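Local coordinates for protein AgaA (Rhizobium radiobacter, PDB 6HLX) that serves as the periplasmic binding protein of an ABC transporter, capturing the opine agropinic acid for import into the bacterium, at residues F322-Q336 with G350-R363. Numbering follows the deposited sequence.
Sequences FEVRLLATSQYSFQQ and GIKVKLDLPDWASR. With G9Z (agropinic acid), chain E.
Trp360 carries its indole CG opposite its own backbone N (chi1 -178°), and Thr329 puts OG1 opposite its N (chi1 -176°), which leaves the threonine's CG2 between N and the carbonyl carbon, facing the indole edge 3.7 Å from Trp360 CE3. Thr329 OG1 donates to Pro358 O at 2.7 Å and accepts from Gln331 N, closing an ST turn. Pro358 O takes a second bond from Ser330 N, and Ser330 OG donates to Leu357 O, so the two loops are stitched together. Strands 322-327 and 351-356 run parallel as neighbours in a beta-alpha-beta unit, joined by backbone hydrogen bonds. On one side of the sheet Arg325 holds Asp356 side-on, NE to OD2 at 2.8 Å and NH2 to OD1; on the other, Ile351 CG1 sits over the Phe322 ring in a CH-pi contact. Beyond the C-terminal ends of the strands, where the two helices begin, the Tyr332 and Trp360 rings stand nearly perpendicular and meet the ligand ring on adjoining sides, with G9Z CB over the centre of the Tyr332 face and G9Z CAC over one face of Trp360. Gln335 NE2 donates to G9Z OXT, and Arg363 gives NH1 to OAS and NH2 to OAT. One water, bonded to Gln335 OE1 and Arg363 NE, ties these two side chains together. Two aromatic faces set at nearly a right angle thus pack against the agropinic acid ring, whereas amide and guanidinium read its carboxylate and sugar-like hydroxyls.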
# COMPACT_ATOMS: atom_id res chain seq x y z
N PHE A 322 -6.15 30.26 -8.13
CA PHE A 322 -6.63 30.22 -6.75
C PHE A 322 -5.49 29.85 -5.82
O PHE A 322 -4.42 29.43 -6.29
CB PHE A 322 -7.80 29.20 -6.59
CG PHE A 322 -7.51 27.79 -7.09
CD1 PHE A 322 -6.89 26.86 -6.27
CD2 PHE A 322 -7.87 27.41 -8.38
CE1 PHE A 322 -6.62 25.55 -6.73
CE2 PHE A 322 -7.59 26.12 -8.84
CZ PHE A 322 -6.97 25.20 -8.02
N GLU A 323 -5.72 29.96 -4.50
CA GLU A 323 -4.74 29.57 -3.48
C GLU A 323 -5.13 28.19 -2.95
O GLU A 323 -6.32 27.89 -2.79
CB GLU A 323 -4.71 30.59 -2.34
CG GLU A 323 -4.39 32.01 -2.78
CD GLU A 323 -4.31 33.07 -1.70
OE1 GLU A 323 -3.73 34.14 -1.97
OE2 GLU A 323 -4.82 32.83 -0.58
N VAL A 324 -4.13 27.34 -2.65
CA VAL A 324 -4.40 26.00 -2.16
C VAL A 324 -3.20 25.51 -1.35
O VAL A 324 -2.10 26.01 -1.54
CB VAL A 324 -4.72 25.03 -3.35
CG1 VAL A 324 -3.53 24.89 -4.30
CG2 VAL A 324 -5.23 23.67 -2.90
N ARG A 325 -3.42 24.51 -0.50
CA ARG A 325 -2.34 23.90 0.27
C ARG A 325 -2.14 22.48 -0.20
O ARG A 325 -3.11 21.75 -0.38
CB ARG A 325 -2.66 23.91 1.77
CG ARG A 325 -2.88 25.32 2.35
CD ARG A 325 -2.72 25.33 3.86
NE ARG A 325 -1.32 25.17 4.26
CZ ARG A 325 -0.48 26.18 4.46
NH1 ARG A 325 -0.88 27.44 4.31
NH2 ARG A 325 0.78 25.94 4.82
N LEU A 326 -0.87 22.07 -0.39
CA LEU A 326 -0.51 20.70 -0.79
C LEU A 326 0.14 19.99 0.38
O LEU A 326 1.17 20.43 0.89
CB LEU A 326 0.45 20.72 -1.98
CG LEU A 326 1.05 19.38 -2.49
CD1 LEU A 326 -0.05 18.43 -2.97
CD2 LEU A 326 2.02 19.65 -3.63
N LEU A 327 -0.46 18.85 0.76
CA LEU A 327 0.09 18.02 1.84
C LEU A 327 1.06 17.00 1.28
O LEU A 327 0.71 16.22 0.39
CB LEU A 327 -1.05 17.30 2.60
CG LEU A 327 -0.63 16.29 3.67
CD1 LEU A 327 0.15 16.97 4.83
CD2 LEU A 327 -1.83 15.50 4.17
N ALA A 328 2.25 16.94 1.86
CA ALA A 328 3.21 15.89 1.52
C ALA A 328 3.98 15.60 2.81
O ALA A 328 3.37 15.61 3.88
CB ALA A 328 4.12 16.32 0.36
N THR A 329 5.28 15.31 2.73
CA THR A 329 6.09 15.03 3.93
C THR A 329 7.52 15.44 3.67
O THR A 329 7.97 15.39 2.52
CB THR A 329 6.01 13.52 4.32
OG1 THR A 329 6.74 13.27 5.55
CG2 THR A 329 6.53 12.57 3.21
N SER A 330 8.27 15.78 4.73
CA SER A 330 9.69 16.04 4.59
C SER A 330 10.47 14.73 4.95
O SER A 330 11.69 14.72 4.83
CB SER A 330 10.11 17.15 5.54
OG SER A 330 9.58 16.78 6.81
N GLN A 331 9.79 13.67 5.43
CA GLN A 331 10.47 12.43 5.85
C GLN A 331 11.07 11.64 4.67
O GLN A 331 12.03 10.88 4.85
CB GLN A 331 9.52 11.55 6.66
CG GLN A 331 10.27 10.33 7.30
CD GLN A 331 9.56 9.66 8.45
OE1 GLN A 331 9.81 8.47 8.75
NE2 GLN A 331 8.71 10.40 9.16
N TYR A 332 10.46 11.79 3.48
CA TYR A 332 10.92 11.11 2.27
C TYR A 332 11.29 12.22 1.31
O TYR A 332 10.42 12.98 0.88
CB TYR A 332 9.78 10.23 1.71
CG TYR A 332 9.45 9.10 2.66
CD1 TYR A 332 8.60 9.29 3.75
CD2 TYR A 332 10.04 7.84 2.51
CE1 TYR A 332 8.33 8.27 4.65
CE2 TYR A 332 9.79 6.81 3.42
CZ TYR A 332 8.96 7.04 4.50
OH TYR A 332 8.69 6.02 5.38
N SER A 333 12.58 12.37 1.03
CA SER A 333 13.02 13.45 0.14
C SER A 333 12.27 13.46 -1.18
O SER A 333 11.94 14.54 -1.68
CB SER A 333 14.52 13.39 -0.11
OG SER A 333 15.18 13.70 1.10
N PHE A 334 11.97 12.27 -1.74
CA PHE A 334 11.24 12.29 -3.03
C PHE A 334 9.84 12.92 -2.91
O PHE A 334 9.37 13.51 -3.86
CB PHE A 334 11.19 10.90 -3.69
CG PHE A 334 10.34 9.88 -2.97
CD1 PHE A 334 8.97 9.79 -3.21
CD2 PHE A 334 10.91 8.99 -2.05
CE1 PHE A 334 8.18 8.86 -2.53
CE2 PHE A 334 10.12 8.05 -1.38
CZ PHE A 334 8.76 7.98 -1.63
N GLN A 335 9.18 12.77 -1.75
CA GLN A 335 7.85 13.35 -1.54
C GLN A 335 7.97 14.88 -1.44
O GLN A 335 7.24 15.63 -2.11
CB GLN A 335 7.24 12.79 -0.25
CG GLN A 335 6.78 11.34 -0.34
CD GLN A 335 5.27 11.23 -0.27
OE1 GLN A 335 4.55 12.17 0.06
NE2 GLN A 335 4.77 10.05 -0.58
N GLN A 336 8.95 15.35 -0.63
CA GLN A 336 9.18 16.79 -0.52
C GLN A 336 9.53 17.40 -1.88
O GLN A 336 8.97 18.43 -2.25
CB GLN A 336 10.30 17.08 0.49
CG GLN A 336 10.72 18.56 0.44
CD GLN A 336 11.62 18.89 1.59
OE1 GLN A 336 11.26 18.68 2.73
NE2 GLN A 336 12.78 19.43 1.31
N GLY A 350 -1.19 30.13 -12.33
CA GLY A 350 -1.85 30.96 -11.34
C GLY A 350 -2.40 30.24 -10.13
O GLY A 350 -3.20 30.81 -9.38
N ILE A 351 -1.97 29.00 -9.90
CA ILE A 351 -2.37 28.25 -8.71
C ILE A 351 -1.23 28.45 -7.72
O ILE A 351 -0.11 28.01 -7.97
CB ILE A 351 -2.66 26.75 -9.00
CG1 ILE A 351 -3.90 26.57 -9.91
CG2 ILE A 351 -2.83 25.96 -7.69
CD1 ILE A 351 -4.17 25.15 -10.39
N LYS A 352 -1.51 29.18 -6.63
CA LYS A 352 -0.52 29.49 -5.60
C LYS A 352 -0.57 28.41 -4.53
O LYS A 352 -1.49 28.38 -3.72
CB LYS A 352 -0.76 30.89 -5.02
CG LYS A 352 -0.52 32.00 -6.06
CD LYS A 352 -1.35 33.26 -5.81
CE LYS A 352 -2.78 33.17 -6.31
NZ LYS A 352 -2.90 33.35 -7.78
N VAL A 353 0.40 27.49 -4.58
CA VAL A 353 0.45 26.34 -3.68
C VAL A 353 1.34 26.65 -2.47
O VAL A 353 2.47 27.08 -2.66
CB VAL A 353 0.99 25.09 -4.43
CG1 VAL A 353 1.15 23.88 -3.50
CG2 VAL A 353 0.12 24.74 -5.64
N LYS A 354 0.84 26.40 -1.25
CA LYS A 354 1.62 26.45 -0.01
C LYS A 354 1.82 24.99 0.42
O LYS A 354 0.90 24.18 0.28
CB LYS A 354 0.90 27.25 1.08
CG LYS A 354 0.79 28.73 0.66
CD LYS A 354 0.46 29.67 1.80
CE LYS A 354 0.60 31.12 1.40
NZ LYS A 354 2.02 31.51 1.16
N LEU A 355 3.02 24.64 0.87
CA LEU A 355 3.33 23.25 1.22
C LEU A 355 3.23 22.95 2.70
O LEU A 355 3.72 23.73 3.54
CB LEU A 355 4.76 22.88 0.76
CG LEU A 355 5.09 23.04 -0.73
CD1 LEU A 355 6.52 22.64 -1.01
CD2 LEU A 355 4.12 22.25 -1.61
N ASP A 356 2.68 21.77 3.03
CA ASP A 356 2.64 21.26 4.39
C ASP A 356 3.47 19.99 4.35
O ASP A 356 3.09 19.03 3.68
CB ASP A 356 1.20 21.00 4.87
CG ASP A 356 0.47 22.31 5.09
OD1 ASP A 356 1.04 23.20 5.75
OD2 ASP A 356 -0.65 22.46 4.58
N LEU A 357 4.63 20.02 5.01
CA LEU A 357 5.62 18.95 4.97
C LEU A 357 5.95 18.41 6.36
O LEU A 357 7.10 18.50 6.79
CB LEU A 357 6.90 19.47 4.28
CG LEU A 357 6.72 20.04 2.86
CD1 LEU A 357 8.01 20.66 2.36
CD2 LEU A 357 6.15 19.00 1.88
N PRO A 358 4.98 17.81 7.06
CA PRO A 358 5.28 17.24 8.38
C PRO A 358 5.96 15.88 8.25
O PRO A 358 6.21 15.42 7.13
CB PRO A 358 3.89 17.07 8.99
CG PRO A 358 3.03 16.70 7.81
CD PRO A 358 3.57 17.54 6.67
N ASP A 359 6.22 15.20 9.37
CA ASP A 359 6.80 13.86 9.29
C ASP A 359 5.75 12.88 8.73
O ASP A 359 4.60 13.27 8.54
CB ASP A 359 7.38 13.40 10.63
CG ASP A 359 6.38 13.01 11.72
OD1 ASP A 359 5.18 13.14 11.50
OD2 ASP A 359 6.82 12.55 12.78
N TRP A 360 6.14 11.62 8.48
CA TRP A 360 5.22 10.69 7.83
C TRP A 360 3.96 10.41 8.64
O TRP A 360 2.85 10.48 8.08
CB TRP A 360 5.93 9.37 7.42
CG TRP A 360 4.97 8.47 6.71
CD1 TRP A 360 4.36 7.37 7.22
CD2 TRP A 360 4.33 8.75 5.46
NE1 TRP A 360 3.46 6.86 6.32
CE2 TRP A 360 3.41 7.69 5.23
CE3 TRP A 360 4.49 9.74 4.49
CZ2 TRP A 360 2.64 7.63 4.06
CZ3 TRP A 360 3.72 9.67 3.33
CH2 TRP A 360 2.80 8.63 3.14
N ALA A 361 4.12 10.06 9.92
CA ALA A 361 2.96 9.73 10.77
C ALA A 361 1.94 10.90 10.82
O ALA A 361 0.73 10.66 10.75
CB ALA A 361 3.42 9.36 12.17
N SER A 362 2.44 12.16 10.87
CA SER A 362 1.53 13.31 10.89
C SER A 362 0.81 13.45 9.55
O SER A 362 -0.38 13.70 9.54
CB SER A 362 2.27 14.60 11.23
OG SER A 362 2.85 14.44 12.52
N ARG A 363 1.54 13.24 8.42
CA ARG A 363 0.90 13.30 7.09
C ARG A 363 -0.21 12.22 7.02
O ARG A 363 -1.32 12.51 6.57
CB ARG A 363 1.98 13.05 5.98
CG ARG A 363 1.44 13.02 4.54
CD ARG A 363 0.87 11.65 4.14
NE ARG A 363 0.37 11.69 2.77
CZ ARG A 363 -0.39 10.77 2.20
NH1 ARG A 363 -0.82 10.93 0.95
NH2 ARG A 363 -0.73 9.66 2.86
OAM G9Z E . 4.43 4.47 3.64
CAB G9Z E . 4.87 5.30 2.83
CAC G9Z E . 5.94 6.16 3.13
CB G9Z E . 6.17 7.02 1.84
CA G9Z E . 5.02 6.67 0.92
C G9Z E . 5.48 6.31 -0.38
O G9Z E . 5.85 5.12 -0.59
N G9Z E . 4.29 5.57 1.65
CAG G9Z E . 3.14 4.79 1.06
CAH G9Z E . 1.84 5.58 1.19
OAP G9Z E . 1.99 6.76 0.40
CAI G9Z E . 0.61 4.79 0.72
OAQ G9Z E . 0.70 3.44 1.22
CAJ G9Z E . -0.72 5.40 1.27
OAR G9Z E . -1.84 4.62 0.81
CAK G9Z E . -0.96 6.91 1.00
OAT G9Z E . -2.06 7.37 1.80
CAL G9Z E . -1.18 7.21 -0.49
OAS G9Z E . -1.26 8.64 -0.70
OXT G9Z E . 5.54 7.21 -1.26
O HOH W 1 1.94 12.89 0.69